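Side-chain contacts in protein (hdlp (histone deacetylase-like protein)) (Aquifex aeolicus, PDB 1C3P), which is a bacterial homologue of the histone deacetylases that binds zinc and probably hydrolyses acetylated amines as its family does: residues 61-64 / 65-69; 81-84 / 85-89; 233-236 / 237-240; 281-285 / 286-290. One frame throughout, in Å; residues are numbered along the deposited sequence.

Interaction 1: residues 61-64 / 65-69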
ATOM      1  N   HIS A  61      -9.255 -14.750   5.759  1.00 18.26           N
ATOM      2  CA  HIS A  61      -8.479 -15.960   5.497  1.00 14.47           C
ATOM      3  C   HIS A  61      -9.053 -17.228   6.093  1.00 18.29           C
ATOM      4  O   HIS A  61      -9.800 -17.176   7.070  1.00 17.50           O
ATOM      5  CB  HIS A  61      -7.041 -15.763   5.984  1.00 17.15           C
ATOM      6  CG  HIS A  61      -6.279 -14.779   5.161  1.00 14.20           C
ATOM      7  ND1 HIS A  61      -6.052 -13.480   5.563  1.00 23.25           N
ATOM      8  CD2 HIS A  61      -5.726 -14.895   3.932  1.00 11.05           C
ATOM      9  CE1 HIS A  61      -5.388 -12.839   4.615  1.00 13.35           C
ATOM     10  NE2 HIS A  61      -5.179 -13.675   3.617  1.00 21.07           N
ATOM     11  N   THR A  62      -8.722 -18.368   5.479  1.00 15.39           N
ATOM     12  CA  THR A  62      -9.210 -19.659   5.981  1.00 19.02           C
ATOM     13  C   THR A  62      -8.304 -20.180   7.081  1.00 23.22           C
ATOM     14  O   THR A  62      -7.107 -19.884   7.120  1.00 17.47           O
ATOM     15  CB  THR A  62      -9.308 -20.711   4.860  1.00 19.61           C
ATOM     16  OG1 THR A  62      -8.038 -20.873   4.218  1.00 22.05           O
ATOM     17  CG2 THR A  62     -10.337 -20.284   3.842  1.00 28.99           C
ATOM     18  N   GLU A  63      -8.883 -20.952   7.990  1.00 18.94           N
ATOM     19  CA  GLU A  63      -8.126 -21.482   9.112  1.00 22.44           C
ATOM     20  C   GLU A  63      -6.918 -22.321   8.784  1.00 18.63           C
ATOM     21  O   GLU A  63      -5.885 -22.183   9.435  1.00 18.37           O
ATOM     22  CB  GLU A  63      -9.024 -22.295  10.040  1.00 28.31           C
ATOM     23  CG  GLU A  63      -9.757 -21.495  11.074  1.00 60.37           C
ATOM     24  CD  GLU A  63     -10.236 -22.368  12.219  1.00 65.08           C
ATOM     25  OE1 GLU A  63      -9.376 -22.992  12.883  1.00 66.44           O
ATOM     26  OE2 GLU A  63     -11.463 -22.431  12.452  1.00 71.72           O
ATOM     27  N   ASP A  64      -7.046 -23.209   7.800  1.00 19.77           N
ATOM     28  CA  ASP A  64      -5.934 -24.081   7.432  1.00 17.88           C
ATOM     29  C   ASP A  64      -4.729 -23.252   6.957  1.00 21.90           C
ATOM     30  O   ASP A  64      -3.576 -23.578   7.274  1.00 17.35           O
ATOM     31  CB  ASP A  64      -6.334 -25.056   6.321  1.00 20.43           C
ATOM     32  CG  ASP A  64      -6.771 -24.347   5.042  1.00 42.71           C
ATOM     33  OD1 ASP A  64      -6.757 -24.983   3.965  1.00 45.01           O
ATOM     34  OD2 ASP A  64      -7.146 -23.158   5.112  1.00 51.77           O
ATOM     35  N   TYR A  65      -5.001 -22.197   6.189  1.00 16.17           N
ATOM     36  CA  TYR A  65      -3.940 -21.321   5.683  1.00 15.62           C
ATOM     37  C   TYR A  65      -3.282 -20.563   6.840  1.00 15.27           C
ATOM     38  O   TYR A  65      -2.060 -20.559   6.949  1.00 15.96           O
ATOM     39  CB  TYR A  65      -4.495 -20.327   4.630  1.00 12.04           C
ATOM     40  CG  TYR A  65      -3.469 -19.304   4.169  1.00 12.23           C
ATOM     41  CD1 TYR A  65      -2.232 -19.707   3.648  1.00 14.73           C
ATOM     42  CD2 TYR A  65      -3.724 -17.931   4.280  1.00 13.67           C
ATOM     43  CE1 TYR A  65      -1.267 -18.766   3.255  1.00 18.23           C
ATOM     44  CE2 TYR A  65      -2.765 -16.982   3.891  1.00 18.16           C
ATOM     45  CZ  TYR A  65      -1.542 -17.400   3.387  1.00 16.88           C
ATOM     46  OH  TYR A  65      -0.579 -16.464   3.060  1.00 14.59           O
ATOM     47  N   ILE A  66      -4.085 -19.943   7.700  1.00 14.29           N
ATOM     48  CA  ILE A  66      -3.549 -19.203   8.836  1.00 18.86           C
ATOM     49  C   ILE A  66      -2.756 -20.146   9.720  1.00 25.20           C
ATOM     50  O   ILE A  66      -1.653 -19.801  10.127  1.00 14.60           O
ATOM     51  CB  ILE A  66      -4.675 -18.536   9.675  1.00 15.56           C
ATOM     52  CG1 ILE A  66      -5.363 -17.466   8.835  1.00 19.68           C
ATOM     53  CG2 ILE A  66      -4.099 -17.918  10.959  1.00 20.45           C
ATOM     54  CD1 ILE A  66      -4.408 -16.327   8.431  1.00 29.11           C
ATOM     55  N   ASN A  67      -3.298 -21.335  10.009  1.00 18.21           N
ATOM     56  CA  ASN A  67      -2.574 -22.274  10.870  1.00 20.03           C
ATOM     57  C   ASN A  67      -1.241 -22.674  10.264  1.00 15.87           C
ATOM     58  O   ASN A  67      -0.262 -22.888  10.991  1.00 18.64           O
ATOM     59  CB  ASN A  67      -3.389 -23.537  11.181  1.00 21.73           C
ATOM     60  CG  ASN A  67      -4.557 -23.270  12.123  1.00 21.69           C
ATOM     61  OD1 ASN A  67      -4.582 -22.274  12.836  1.00 23.97           O
ATOM     62  ND2 ASN A  67      -5.519 -24.176  12.136  1.00 23.23           N
ATOM     63  N   THR A  68      -1.192 -22.749   8.938  1.00 16.55           N
ATOM     64  CA  THR A  68       0.042 -23.111   8.262  1.00 20.34           C
ATOM     65  C   THR A  68       1.084 -22.005   8.419  1.00 16.66           C
ATOM     66  O   THR A  68       2.263 -22.283   8.627  1.00 18.79           O
ATOM     67  CB  THR A  68      -0.192 -23.392   6.768  1.00 22.99           C
ATOM     68  OG1 THR A  68      -1.074 -24.521   6.635  1.00 21.75           O
ATOM     69  CG2 THR A  68       1.118 -23.719   6.083  1.00 17.37           C
ATOM     70  N   LEU A  69       0.654 -20.752   8.338  1.00 14.82           N
ATOM     71  CA  LEU A  69       1.596 -19.652   8.508  1.00 15.20           C
ATOM     72  C   LEU A  69       2.180 -19.679   9.924  1.00 15.11           C
ATOM     73  O   LEU A  69       3.376 -19.447  10.126  1.00 13.30           O
ATOM     74  CB  LEU A  69       0.911 -18.298   8.278  1.00 16.87           C
ATOM     75  CG  LEU A  69       0.395 -17.970   6.874  1.00 14.76           C
ATOM     76  CD1 LEU A  69      -0.379 -16.658   6.892  1.00 16.81           C
ATOM     77  CD2 LEU A  69       1.563 -17.877   5.920  1.00 17.26           C
TER
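T68 turns its hydroxyl back along the helix to D64, where T68 OG1 donates to D64 O at 2.7 Å. Its chi1 of -63° sets OG1 beside its own backbone N, within reach of a carbonyl one turn earlier. D64 O also takes the amide of T68 (T68 N to D64 O, 3.0 Å), the two donors arriving from opposite faces of the carbonyl plane. N67 N to E63 O (2.8 Å) and the straight bond from I66 N to T62 O (3.1 Å, 173° at the hydrogen) continue the helical ladder. T62 stands at the N-cap position, yet its hydroxyl makes no capping bond: T62 OG1 donates to D64 OD2 at 2.6 Å, nearly along the C-O axis, and also bonds to S136. D64 OD2 also accepts a weak bond from Y65 N; an aspartate suits this first turn, its carboxylate accepting hydroxyl and amide alike. In the buried packing, H61 and Y65 point the same way, H61 CD2 meeting the ring edge at Y65 CE2 (3.6 Å) with the planes 44° apart, while I66 CD1 comes against H61 CB at 3.6 Å. Y65 OH is bonded to Y143 O and I66 packs on F100 of helix 98-118. This is the N-terminal turn of an amphipathic helix, 63-75, with polar residues outward and an aromatic-aliphatic face turned to the protein.

Interaction 2: residues 81-84 / 85-89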
ATOM      1  N   GLY A  81       3.827 -30.142   1.523  1.00 16.74           N
ATOM      2  CA  GLY A  81       2.650 -29.753   0.757  1.00 18.96           C
ATOM      3  C   GLY A  81       2.303 -28.262   0.763  1.00 22.38           C
ATOM      4  O   GLY A  81       1.446 -27.832  -0.011  1.00 19.29           O
ATOM      5  N   ALA A  82       2.960 -27.464   1.601  1.00 22.57           N
ATOM      6  CA  ALA A  82       2.632 -26.028   1.691  1.00 20.65           C
ATOM      7  C   ALA A  82       3.214 -25.139   0.597  1.00 21.81           C
ATOM      8  O   ALA A  82       2.697 -24.056   0.320  1.00 16.95           O
ATOM      9  CB  ALA A  82       3.047 -25.479   3.079  1.00 20.41           C
ATOM     10  N   ARG A  83       4.308 -25.569  -0.016  1.00 17.68           N
ATOM     11  CA  ARG A  83       4.911 -24.760  -1.068  1.00 15.04           C
ATOM     12  C   ARG A  83       3.912 -24.736  -2.211  1.00 21.33           C
ATOM     13  O   ARG A  83       3.598 -23.693  -2.771  1.00 24.88           O
ATOM     14  CB  ARG A  83       6.219 -25.397  -1.551  1.00 21.02           C
ATOM     15  CG  ARG A  83       7.218 -24.408  -2.106  1.00 36.77           C
ATOM     16  CD  ARG A  83       6.618 -23.483  -3.130  1.00 41.28           C
ATOM     17  NE  ARG A  83       7.583 -22.470  -3.544  1.00 40.05           N
ATOM     18  CZ  ARG A  83       7.327 -21.514  -4.431  1.00 51.15           C
ATOM     19  NH1 ARG A  83       6.131 -21.440  -4.999  1.00 55.10           N
ATOM     20  NH2 ARG A  83       8.269 -20.638  -4.758  1.00 54.26           N
ATOM     21  N   GLU A  84       3.404 -25.908  -2.544  1.00 18.76           N
ATOM     22  CA  GLU A  84       2.447 -26.045  -3.632  1.00 24.12           C
ATOM     23  C   GLU A  84       1.066 -25.476  -3.323  1.00 25.36           C
ATOM     24  O   GLU A  84       0.492 -24.729  -4.118  1.00 26.17           O
ATOM     25  CB  GLU A  84       2.292 -27.516  -3.994  1.00 32.64           C
ATOM     26  CG  GLU A  84       2.172 -28.422  -2.783  1.00 37.91           C
ATOM     27  CD  GLU A  84       3.494 -29.098  -2.399  1.00 51.24           C
ATOM     28  OE1 GLU A  84       3.619 -30.325  -2.682  1.00 24.82           O
ATOM     29  OE2 GLU A  84       4.395 -28.411  -1.834  1.00 22.57           O
ATOM     30  N   LYS A  85       0.546 -25.841  -2.162  1.00 18.78           N
ATOM     31  CA  LYS A  85      -0.779 -25.420  -1.734  1.00 20.03           C
ATOM     32  C   LYS A  85      -0.944 -23.962  -1.280  1.00 18.31           C
ATOM     33  O   LYS A  85      -1.930 -23.310  -1.630  1.00 21.65           O
ATOM     34  CB  LYS A  85      -1.244 -26.335  -0.598  1.00 18.59           C
ATOM     35  CG  LYS A  85      -2.559 -25.917   0.051  1.00 35.69           C
ATOM     36  CD  LYS A  85      -3.764 -26.335  -0.758  1.00 51.51           C
ATOM     37  CE  LYS A  85      -4.020 -27.816  -0.587  1.00 59.18           C
ATOM     38  NZ  LYS A  85      -4.251 -28.123   0.852  1.00 56.63           N
ATOM     39  N   TYR A  86       0.019 -23.458  -0.520  1.00 19.45           N
ATOM     40  CA  TYR A  86      -0.090 -22.109   0.037  1.00 14.26           C
ATOM     41  C   TYR A  86       0.898 -21.090  -0.489  1.00 19.03           C
ATOM     42  O   TYR A  86       0.895 -19.935  -0.034  1.00 19.18           O
ATOM     43  CB  TYR A  86       0.044 -22.205   1.550  1.00 14.95           C
ATOM     44  CG  TYR A  86      -1.004 -23.103   2.160  1.00 19.76           C
ATOM     45  CD1 TYR A  86      -2.357 -22.760   2.104  1.00 18.83           C
ATOM     46  CD2 TYR A  86      -0.642 -24.279   2.825  1.00 18.14           C
ATOM     47  CE1 TYR A  86      -3.328 -23.560   2.700  1.00 20.29           C
ATOM     48  CE2 TYR A  86      -1.596 -25.083   3.419  1.00 22.66           C
ATOM     49  CZ  TYR A  86      -2.939 -24.715   3.354  1.00 22.61           C
ATOM     50  OH  TYR A  86      -3.880 -25.510   3.943  1.00 23.68           O
ATOM     51  N   ASN A  87       1.749 -21.522  -1.417  1.00 17.59           N
ATOM     52  CA  ASN A  87       2.745 -20.646  -2.062  1.00 18.07           C
ATOM     53  C   ASN A  87       3.764 -20.109  -1.052  1.00 24.24           C
ATOM     54  O   ASN A  87       4.311 -19.013  -1.224  1.00 18.57           O
ATOM     55  CB  ASN A  87       2.022 -19.471  -2.757  1.00 23.87           C
ATOM     56  CG  ASN A  87       2.785 -18.924  -3.970  1.00 30.67           C
ATOM     57  OD1 ASN A  87       2.444 -17.859  -4.516  1.00 31.55           O
ATOM     58  ND2 ASN A  87       3.795 -19.654  -4.410  1.00 20.18           N
ATOM     59  N   ILE A  88       4.029 -20.892  -0.009  1.00 18.80           N
ATOM     60  CA  ILE A  88       4.988 -20.501   1.028  1.00 18.55           C
ATOM     61  C   ILE A  88       6.337 -21.197   0.870  1.00 14.36           C
ATOM     62  O   ILE A  88       6.381 -22.363   0.511  1.00 21.93           O
ATOM     63  CB  ILE A  88       4.446 -20.882   2.432  1.00 26.44           C
ATOM     64  CG1 ILE A  88       3.217 -20.046   2.740  1.00 36.30           C
ATOM     65  CG2 ILE A  88       5.501 -20.634   3.499  1.00 43.71           C
ATOM     66  CD1 ILE A  88       3.522 -18.597   2.742  1.00 24.08           C
ATOM     67  N   GLY A  89       7.426 -20.483   1.149  1.00 18.71           N
ATOM     68  CA  GLY A  89       8.730 -21.122   1.088  1.00 20.23           C
ATOM     69  C   GLY A  89       9.670 -20.714  -0.022  1.00 20.85           C
ATOM     70  O   GLY A  89      10.881 -20.847   0.148  1.00 25.47           O
TER
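R83 lays the aliphatic part of its side chain over the backbone of I88, near the C-terminal end of the short helix 82-86, where N87 is the first residue to leave helical angles, with positive phi. R83 CG is 3.4 Å from I88 O, and R83 CA makes a CA-H...O contact with that same oxygen at 3.2 Å. I88 O is buried with no hydrogen-bond partner in the model, and these CH contacts are what surrounds it on this side. The long arginine suits this place because its methylenes can lie against the turn while the guanidinium runs on alongside the N87 side chain. K85 joins the start of the helix through its backbone: K85 N donates to G81 O at 3.1 Å. With chi1 at 174°, K85 CG lies over the centre of the Y86 ring, 3.4 Å above its plane; the chain bends only beyond that point. A82 is small enough for its helix to come close to helix 63-75, where it touches T68. Its carbonyl does much of the holding, A82 O accepting from Y86 N at 2.9 Å and, weakly, from I88 N. G81 and G89 take backbone angles at which any side chain would collide with the carbonyl oxygen of the residue before. At the edge of the tyrosine ring, in its plane, the methyl A82 CB lies 3.9 Å from Y86 CD2.

Interaction 3: residues 233-236 / 237-240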
ATOM      1  N   PHE A 233      -3.778  12.548 -14.274  1.00 17.18           N
ATOM      2  CA  PHE A 233      -4.841  12.537 -15.277  1.00 23.34           C
ATOM      3  C   PHE A 233      -5.660  11.265 -15.086  1.00 23.12           C
ATOM      4  O   PHE A 233      -6.894  11.290 -15.007  1.00 18.35           O
ATOM      5  CB  PHE A 233      -4.237  12.497 -16.685  1.00 19.17           C
ATOM      6  CG  PHE A 233      -5.243  12.234 -17.779  1.00 21.40           C
ATOM      7  CD1 PHE A 233      -5.954  13.281 -18.359  1.00 29.62           C
ATOM      8  CD2 PHE A 233      -5.443  10.945 -18.254  1.00 19.92           C
ATOM      9  CE1 PHE A 233      -6.845  13.049 -19.410  1.00 29.35           C
ATOM     10  CE2 PHE A 233      -6.335  10.690 -19.306  1.00 25.37           C
ATOM     11  CZ  PHE A 233      -7.035  11.744 -19.887  1.00 30.28           C
ATOM     12  N   ALA A 234      -4.951  10.140 -15.035  1.00 17.26           N
ATOM     13  CA  ALA A 234      -5.586   8.836 -14.883  1.00 17.67           C
ATOM     14  C   ALA A 234      -6.397   8.759 -13.596  1.00 16.31           C
ATOM     15  O   ALA A 234      -7.502   8.209 -13.564  1.00 16.75           O
ATOM     16  CB  ALA A 234      -4.494   7.723 -14.903  1.00 19.08           C
ATOM     17  N   LEU A 235      -5.836   9.300 -12.530  1.00 16.73           N
ATOM     18  CA  LEU A 235      -6.499   9.280 -11.228  1.00 19.14           C
ATOM     19  C   LEU A 235      -7.814  10.072 -11.249  1.00 18.71           C
ATOM     20  O   LEU A 235      -8.870   9.567 -10.857  1.00 18.59           O
ATOM     21  CB  LEU A 235      -5.569   9.886 -10.175  1.00 21.72           C
ATOM     22  CG  LEU A 235      -5.564   9.333  -8.747  1.00 36.73           C
ATOM     23  CD1 LEU A 235      -5.327  10.505  -7.798  1.00 20.69           C
ATOM     24  CD2 LEU A 235      -6.865   8.602  -8.413  1.00 22.96           C
ATOM     25  N   GLU A 236      -7.751  11.317 -11.714  1.00 25.43           N
ATOM     26  CA  GLU A 236      -8.941  12.173 -11.766  1.00 19.75           C
ATOM     27  C   GLU A 236     -10.056  11.566 -12.615  1.00 25.85           C
ATOM     28  O   GLU A 236     -11.227  11.565 -12.222  1.00 21.36           O
ATOM     29  CB  GLU A 236      -8.584  13.548 -12.341  1.00 23.18           C
ATOM     30  CG  GLU A 236      -7.471  14.247 -11.607  1.00 38.53           C
ATOM     31  CD  GLU A 236      -6.997  15.501 -12.319  1.00 42.42           C
ATOM     32  OE1 GLU A 236      -6.519  15.403 -13.481  1.00 45.43           O
ATOM     33  OE2 GLU A 236      -7.101  16.581 -11.705  1.00 48.76           O
ATOM     34  N   LYS A 237      -9.684  11.054 -13.782  1.00 23.16           N
ATOM     35  CA  LYS A 237     -10.655  10.457 -14.682  1.00 17.06           C
ATOM     36  C   LYS A 237     -11.247   9.163 -14.126  1.00 18.46           C
ATOM     37  O   LYS A 237     -12.448   8.914 -14.262  1.00 21.20           O
ATOM     38  CB  LYS A 237      -9.996  10.215 -16.041  1.00 26.98           C
ATOM     39  CG  LYS A 237     -10.957   9.858 -17.142  1.00 52.00           C
ATOM     40  CD  LYS A 237     -10.496  10.487 -18.444  1.00 56.40           C
ATOM     41  CE  LYS A 237     -10.478  12.005 -18.311  1.00 52.03           C
ATOM     42  NZ  LYS A 237     -10.006  12.670 -19.551  1.00 55.53           N
ATOM     43  N   SER A 238     -10.423   8.325 -13.502  1.00 21.28           N
ATOM     44  CA  SER A 238     -10.967   7.088 -12.964  1.00 16.47           C
ATOM     45  C   SER A 238     -11.866   7.359 -11.750  1.00 18.79           C
ATOM     46  O   SER A 238     -12.877   6.681 -11.553  1.00 20.60           O
ATOM     47  CB  SER A 238      -9.837   6.099 -12.612  1.00 19.75           C
ATOM     48  OG  SER A 238      -8.987   6.588 -11.606  1.00 22.52           O
ATOM     49  N   LEU A 239     -11.518   8.352 -10.935  1.00 22.95           N
ATOM     50  CA  LEU A 239     -12.360   8.655  -9.783  1.00 20.98           C
ATOM     51  C   LEU A 239     -13.730   9.117 -10.251  1.00 25.16           C
ATOM     52  O   LEU A 239     -14.738   8.839  -9.603  1.00 20.70           O
ATOM     53  CB  LEU A 239     -11.727   9.730  -8.891  1.00 18.39           C
ATOM     54  CG  LEU A 239     -10.393   9.408  -8.206  1.00 20.02           C
ATOM     55  CD1 LEU A 239      -9.913  10.643  -7.446  1.00 27.02           C
ATOM     56  CD2 LEU A 239     -10.537   8.241  -7.240  1.00 20.31           C
ATOM     57  N   GLU A 240     -13.775   9.807 -11.384  1.00 24.93           N
ATOM     58  CA  GLU A 240     -15.048  10.290 -11.904  1.00 25.72           C
ATOM     59  C   GLU A 240     -15.914   9.103 -12.327  1.00 23.44           C
ATOM     60  O   GLU A 240     -17.133   9.100 -12.122  1.00 23.10           O
ATOM     61  CB  GLU A 240     -14.800  11.261 -13.074  1.00 29.10           C
ATOM     62  CG  GLU A 240     -16.055  11.871 -13.678  1.00 49.56           C
ATOM     63  CD  GLU A 240     -15.752  13.070 -14.563  1.00 63.15           C
ATOM     64  OE1 GLU A 240     -14.953  12.930 -15.516  1.00 69.26           O
ATOM     65  OE2 GLU A 240     -16.316  14.158 -14.301  1.00 66.68           O
TER
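L235 and L239 stand one turn apart on helix 228-245, and their side chains meet at an angle, L235 CD2 pressing on L239 CG at 3.6 Å. The chi1 of L239, -63°, turns the branch back over the preceding turn, L239 CG coming to 3.1 Å from L235 O. Cutting L239 back to an alanine would probably open a gap beside L235 CD2 and deprive I281 and V285 of helix 272-286 of the leucine branch they pack on. The hydrogen bonds are those of regular helix, among them K237 N to F233 O (3.1 Å) and L239 N to L235 O (2.9 Å). S238 adds a side-chain bond: chi1 of 63° puts S238 OG between its backbone N and carbonyl carbon, 2.9 Å from A234 O and 3.1 Å from L235 O; the single hydroxyl proton can serve only one at a time. A serine suits this buried spot because its hydroxyl is satisfied by the helix itself. The third kind is packing of lysine chain on phenyl group: K237 bends at chi2 and chi3, K237 NZ lying obliquely 3.1 Å from F233 CZ; both residues also pack on L368 of helix 362-372. A234 and S238 face strands 185-192 and 217-222, L235 and L239 face helix 272-286: this is a helix laid against the parallel sheet of the alpha/beta histone deacetylase fold.

Interaction 4: residues 281-285 / 286-290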
ATOM      1  N   ILE A 281      -6.211  14.670  -4.014  1.00 18.74           N
ATOM      2  CA  ILE A 281      -7.256  14.603  -5.026  1.00 18.37           C
ATOM      3  C   ILE A 281      -8.319  13.587  -4.594  1.00 18.54           C
ATOM      4  O   ILE A 281      -9.515  13.795  -4.812  1.00 19.69           O
ATOM      5  CB  ILE A 281      -6.690  14.160  -6.388  1.00 19.31           C
ATOM      6  CG1 ILE A 281      -5.847  15.279  -6.996  1.00 23.51           C
ATOM      7  CG2 ILE A 281      -7.820  13.777  -7.318  1.00 28.87           C
ATOM      8  CD1 ILE A 281      -5.205  14.893  -8.326  1.00 26.47           C
ATOM      9  N   VAL A 282      -7.888  12.478  -4.000  1.00 17.72           N
ATOM     10  CA  VAL A 282      -8.839  11.458  -3.559  1.00 14.89           C
ATOM     11  C   VAL A 282      -9.712  12.044  -2.452  1.00 21.79           C
ATOM     12  O   VAL A 282     -10.937  11.881  -2.447  1.00 25.80           O
ATOM     13  CB  VAL A 282      -8.126  10.188  -3.034  1.00 18.50           C
ATOM     14  CG1 VAL A 282      -9.132   9.293  -2.327  1.00 20.73           C
ATOM     15  CG2 VAL A 282      -7.508   9.417  -4.206  1.00 17.49           C
ATOM     16  N   ARG A 283      -9.079  12.753  -1.530  1.00 19.14           N
ATOM     17  CA  ARG A 283      -9.816  13.357  -0.427  1.00 23.51           C
ATOM     18  C   ARG A 283     -10.804  14.425  -0.897  1.00 25.44           C
ATOM     19  O   ARG A 283     -11.866  14.596  -0.298  1.00 23.12           O
ATOM     20  CB  ARG A 283      -8.839  13.949   0.577  1.00 20.64           C
ATOM     21  CG  ARG A 283      -7.964  12.902   1.263  1.00 19.65           C
ATOM     22  CD  ARG A 283      -6.836  13.554   2.026  1.00 25.70           C
ATOM     23  NE  ARG A 283      -7.304  14.280   3.197  1.00 36.05           N
ATOM     24  CZ  ARG A 283      -6.663  15.309   3.735  1.00 34.61           C
ATOM     25  NH1 ARG A 283      -5.524  15.740   3.200  1.00 35.23           N
ATOM     26  NH2 ARG A 283      -7.152  15.897   4.817  1.00 29.30           N
ATOM     27  N   GLU A 284     -10.459  15.147  -1.957  1.00 26.79           N
ATOM     28  CA  GLU A 284     -11.368  16.178  -2.463  1.00 31.77           C
ATOM     29  C   GLU A 284     -12.580  15.542  -3.107  1.00 31.57           C
ATOM     30  O   GLU A 284     -13.655  16.130  -3.127  1.00 33.08           O
ATOM     31  CB  GLU A 284     -10.685  17.059  -3.501  1.00 30.96           C
ATOM     32  CG  GLU A 284      -9.485  17.795  -2.984  1.00 50.56           C
ATOM     33  CD  GLU A 284      -8.803  18.585  -4.072  1.00 63.75           C
ATOM     34  OE1 GLU A 284      -8.402  17.971  -5.084  1.00 68.93           O
ATOM     35  OE2 GLU A 284      -8.669  19.814  -3.913  1.00 72.01           O
ATOM     36  N   VAL A 285     -12.406  14.340  -3.646  1.00 23.37           N
ATOM     37  CA  VAL A 285     -13.510  13.663  -4.303  1.00 23.25           C
ATOM     38  C   VAL A 285     -14.360  12.890  -3.310  1.00 31.41           C
ATOM     39  O   VAL A 285     -15.584  12.958  -3.357  1.00 25.34           O
ATOM     40  CB  VAL A 285     -13.015  12.673  -5.393  1.00 24.77           C
ATOM     41  CG1 VAL A 285     -14.198  11.953  -6.021  1.00 26.98           C
ATOM     42  CG2 VAL A 285     -12.232  13.419  -6.475  1.00 24.98           C
ATOM     43  N   PHE A 286     -13.724  12.156  -2.401  1.00 27.27           N
ATOM     44  CA  PHE A 286     -14.494  11.369  -1.455  1.00 22.47           C
ATOM     45  C   PHE A 286     -14.440  11.746   0.018  1.00 21.53           C
ATOM     46  O   PHE A 286     -15.025  11.056   0.860  1.00 27.12           O
ATOM     47  CB  PHE A 286     -14.136   9.887  -1.613  1.00 22.26           C
ATOM     48  CG  PHE A 286     -14.572   9.295  -2.919  1.00 25.71           C
ATOM     49  CD1 PHE A 286     -13.647   9.025  -3.926  1.00 22.88           C
ATOM     50  CD2 PHE A 286     -15.925   9.039  -3.161  1.00 24.49           C
ATOM     51  CE1 PHE A 286     -14.062   8.508  -5.151  1.00 19.85           C
ATOM     52  CE2 PHE A 286     -16.351   8.522  -4.385  1.00 27.48           C
ATOM     53  CZ  PHE A 286     -15.418   8.257  -5.382  1.00 24.59           C
ATOM     54  N   GLY A 287     -13.768  12.844   0.336  1.00 23.76           N
ATOM     55  CA  GLY A 287     -13.678  13.244   1.727  1.00 24.17           C
ATOM     56  C   GLY A 287     -12.661  12.382   2.440  1.00 27.05           C
ATOM     57  O   GLY A 287     -11.771  11.805   1.802  1.00 18.06           O
ATOM     58  N   GLU A 288     -12.793  12.281   3.759  1.00 23.21           N
ATOM     59  CA  GLU A 288     -11.863  11.487   4.554  1.00 24.87           C
ATOM     60  C   GLU A 288     -12.156   9.987   4.517  1.00 20.85           C
ATOM     61  O   GLU A 288     -13.316   9.556   4.501  1.00 18.10           O
ATOM     62  CB  GLU A 288     -11.867  11.947   6.011  1.00 29.25           C
ATOM     63  CG  GLU A 288     -11.334  13.363   6.238  1.00 42.63           C
ATOM     64  CD  GLU A 288      -9.918  13.552   5.722  1.00 43.77           C
ATOM     65  OE1 GLU A 288      -9.043  12.716   6.040  1.00 36.82           O
ATOM     66  OE2 GLU A 288      -9.673  14.547   5.010  1.00 51.56           O
ATOM     67  N   GLY A 289     -11.082   9.206   4.510  1.00 26.12           N
ATOM     68  CA  GLY A 289     -11.193   7.760   4.483  1.00 20.71           C
ATOM     69  C   GLY A 289     -10.130   7.135   5.366  1.00 18.56           C
ATOM     70  O   GLY A 289      -9.485   7.840   6.135  1.00 16.59           O
ATOM     71  N   VAL A 290      -9.949   5.821   5.253  1.00 19.86           N
ATOM     72  CA  VAL A 290      -8.963   5.091   6.039  1.00 19.70           C
ATOM     73  C   VAL A 290      -7.717   4.973   5.159  1.00 20.90           C
ATOM     74  O   VAL A 290      -7.804   4.501   4.018  1.00 19.33           O
ATOM     75  CB  VAL A 290      -9.522   3.686   6.421  1.00 19.04           C
ATOM     76  CG1 VAL A 290      -8.479   2.858   7.194  1.00 15.54           C
ATOM     77  CG2 VAL A 290     -10.781   3.866   7.282  1.00 20.40           C
TER
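F286 and V285 form the packed end of this contact, V285 CG1 resting over one face of the F286 ring 3.8 Å from its centroid, a CH-pi contact. The phenyl group is hydrophobic and flat, so it can also cover L163 and Y251 of the sheet, while a strong helical bond fixes its backbone (F286 N to V282 O, 2.8 Å, 171° at the hydrogen). G287 then takes a positive phi as the helix ends, G287 N still bonding to R283 O at 2.7 Å. Elsewhere the contact is looser: R283 and E288, both partly exposed, meet through a few polar atoms rather than by apolar packing. R283 bends at chi3 and grips E288 side-on, R283 NE and R283 NH2 both donating to E288 OE2, at 3.0 and 2.9 Å. The oxygen lies in the guanidinium plane, though the carboxylate is turned 75° from it. R283 NH1 forms a salt bridge with E312, and E288 OE1 bonds to Y291 OH. A leucine in R283's place would probably leave the charges of E288 and E312 without their common mate, and E288 freer to turn. One arginine shared by two carboxylates implies a charge network that ties the end of helix 272-286 to the loop entering strand 290-292.

How the interactions relate
The four contacts come in series along the chain and fall into two clusters within one family domain. Interactions 1 and 2 lie on consecutive helices, 63-75 and 82-86, with centres 12 Å apart; D64 OD1 and Y86 OH, probably hydrogen-bonded, and L69 and I88 join them. Interactions 3 and 4 sit 13 Å apart by centres, on helices 228-245 and 272-286, whose neighbouring faces meet through L239, I281 and V285 beside the central parallel sheet. The clusters are 34 to 39 Å apart by centres. One pair thus belongs to a peripheral helical region, the other to the helical layer flanking the sheet, with L235 about 12 Å from the zinc ligand D168 between side chains.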